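Local coordinates for protein PlaB phospholipase (Legionella pneumophila, PDB 6ZTI) that is a virulence-linked phospholipase with an alpha/beta-hydrolase fold that binds NAD(H), which drives its tetramerization and thereby controls its activity, at residues Asp398-Glu401 with Gly402-Thr406. Numbering follows the deposited sequence.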
ATOM      1  N   ASP B 398      29.149   7.273 -25.236  1.00  7.85           N
ATOM      2  CA  ASP B 398      29.733   7.493 -26.552  1.00 12.08           C
ATOM      3  C   ASP B 398      28.704   8.041 -27.529  1.00  7.66           C
ATOM      4  O   ASP B 398      29.054   8.821 -28.414  1.00  6.81           O
ATOM      5  CB  ASP B 398      30.352   6.194 -27.067  1.00 11.42           C
ATOM      6  CG  ASP B 398      31.558   5.768 -26.247  1.00 20.72           C
ATOM      7  OD1 ASP B 398      32.425   6.624 -25.964  1.00 24.94           O
ATOM      8  OD2 ASP B 398      31.626   4.587 -25.866  1.00 19.23           O
ATOM      9  N   ILE B 399      27.437   7.668 -27.375  1.00  7.18           N
ATOM     10  CA  ILE B 399      26.403   8.225 -28.236  1.00 10.28           C
ATOM     11  C   ILE B 399      26.125   9.672 -27.852  1.00  9.54           C
ATOM     12  O   ILE B 399      25.916  10.532 -28.717  1.00 11.54           O
ATOM     13  CB  ILE B 399      25.136   7.352 -28.163  1.00  7.20           C
ATOM     14  CG1 ILE B 399      25.381   6.023 -28.886  1.00 12.22           C
ATOM     15  CG2 ILE B 399      23.930   8.106 -28.727  1.00 14.06           C
ATOM     16  CD1 ILE B 399      24.241   5.020 -28.821  1.00 13.07           C
ATOM     17  N   MET B 400      26.110   9.960 -26.550  1.00  7.26           N
ATOM     18  CA  MET B 400      25.915  11.331 -26.083  1.00 10.21           C
ATOM     19  C   MET B 400      27.022  12.243 -26.579  1.00 14.27           C
ATOM     20  O   MET B 400      26.762  13.301 -27.159  1.00 13.48           O
ATOM     21  CB  MET B 400      25.884  11.364 -24.558  1.00  6.89           C
ATOM     22  CG  MET B 400      24.785  10.563 -23.958  1.00 17.33           C
ATOM     23  SD  MET B 400      23.825  11.532 -22.823  1.00 31.48           S
ATOM     24  CE  MET B 400      23.180  12.754 -23.958  1.00 28.04           C
ATOM     25  N   GLU B 401      28.274  11.862 -26.318  1.00 10.00           N
ATOM     26  CA  GLU B 401      29.406  12.699 -26.695  1.00 15.22           C
ATOM     27  C   GLU B 401      29.431  12.935 -28.199  1.00 14.02           C
ATOM     28  O   GLU B 401      29.569  14.072 -28.659  1.00 14.77           O
ATOM     29  CB  GLU B 401      30.709  12.044 -26.225  1.00 14.30           C
ATOM     30  CG  GLU B 401      31.926  12.967 -26.235  1.00 23.99           C
ATOM     31  CD  GLU B 401      32.614  13.063 -27.590  1.00 38.61           C
ATOM     32  OE1 GLU B 401      32.458  12.143 -28.427  1.00 38.01           O
ATOM     33  OE2 GLU B 401      33.328  14.068 -27.809  1.00 42.46           O
ATOM     34  N   GLY B 402      29.291  11.865 -28.984  1.00 16.54           N
ATOM     35  CA  GLY B 402      29.354  12.009 -30.426  1.00 24.96           C
ATOM     36  C   GLY B 402      28.274  12.919 -30.970  1.00 17.52           C
ATOM     37  O   GLY B 402      28.500  13.652 -31.937  1.00 21.31           O
ATOM     38  N   GLY B 403      27.098  12.904 -30.357  1.00 13.18           N
ATOM     39  CA  GLY B 403      26.001  13.704 -30.861  1.00 15.60           C
ATOM     40  C   GLY B 403      25.976  15.133 -30.362  1.00 14.79           C
ATOM     41  O   GLY B 403      25.460  16.022 -31.041  1.00 15.80           O
ATOM     42  N   ILE B 404      26.508  15.371 -29.171  1.00 11.84           N
ATOM     43  CA  ILE B 404      26.477  16.704 -28.585  1.00 11.92           C
ATOM     44  C   ILE B 404      27.688  17.523 -29.017  1.00 12.18           C
ATOM     45  O   ILE B 404      27.581  18.733 -29.251  1.00 14.88           O
ATOM     46  CB  ILE B 404      26.369  16.569 -27.049  1.00 12.69           C
ATOM     47  CG1 ILE B 404      24.944  16.140 -26.679  1.00 14.66           C
ATOM     48  CG2 ILE B 404      26.759  17.858 -26.339  1.00 13.44           C
ATOM     49  CD1 ILE B 404      24.757  15.771 -25.212  1.00 14.72           C
ATOM     50  N   ASN B 405      28.845  16.888 -29.175  1.00 13.56           N
ATOM     51  CA  ASN B 405      30.067  17.620 -29.517  1.00 18.20           C
ATOM     52  C   ASN B 405      30.197  17.685 -31.040  1.00 19.52           C
ATOM     53  O   ASN B 405      31.104  17.120 -31.652  1.00 18.90           O
ATOM     54  CB  ASN B 405      31.286  16.978 -28.867  1.00 22.36           C
ATOM     55  CG  ASN B 405      31.387  17.276 -27.373  1.00 29.72           C
ATOM     56  OD1 ASN B 405      30.795  18.229 -26.870  1.00 20.76           O
ATOM     57  ND2 ASN B 405      32.144  16.455 -26.659  1.00 31.99           N
ATOM     58  N   THR B 406      29.257  18.403 -31.640  1.00 21.98           N
ATOM     59  CA  THR B 406      29.232  18.707 -33.061  1.00 18.22           C
ATOM     60  C   THR B 406      29.037  20.204 -33.212  1.00 19.43           C
ATOM     61  O   THR B 406      28.569  20.870 -32.282  1.00 17.84           O
ATOM     62  CB  THR B 406      28.108  17.973 -33.809  1.00 17.45           C
ATOM     63  OG1 THR B 406      26.837  18.558 -33.482  1.00 18.40           O
ATOM     64  CG2 THR B 406      28.094  16.490 -33.462  1.00 27.80           C
TER
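The Glu401 side chain crosses that of Asn405, four residues on, at about a right angle. Its CG lies against Asn405 ND2 (3.5 Å), and its OE2 accepts a hydrogen bond from the same nitrogen, Asn405 ND2, at 2.9 Å. The bond is nearly straight, and OE2 lies close to the amide plane of Asn405. The fit is less regular on the acceptor side: OE2 is met on its anti side, with the donor well out of the carboxylate plane. The carboxylate and amide planes are 73° apart. Glu401 CG stands anti to the backbone N (chi1 -165°), and a bend at chi2 swings the carboxylate over to the amide. Asn405 N is bound as well, to Glu401 O at 3.0 Å, so the same two residues are tied by backbone and by side chain. ND2 also bonds to Leu440 O, just after strand 429-439. This is the last turn of the short helix 397-404, which follows strand 390-396 of the mixed sheet. Asn405 is the first residue to leave helical angles and centres an inverse gamma turn. The helix itself is held by i to i+4 backbone bonds: Gly402 N to Asp398 O, Gly403 N to Ile399 O, and Ile404 N to Met400 O at 2.9 Å. On the buried face Met400 and Ile404 lie side by side, and the methyl CE of Met400 meets Ile404 CD1 at 3.6 Å. Met400 also packs on Phe377 and on Leu373, an NAD-site residue.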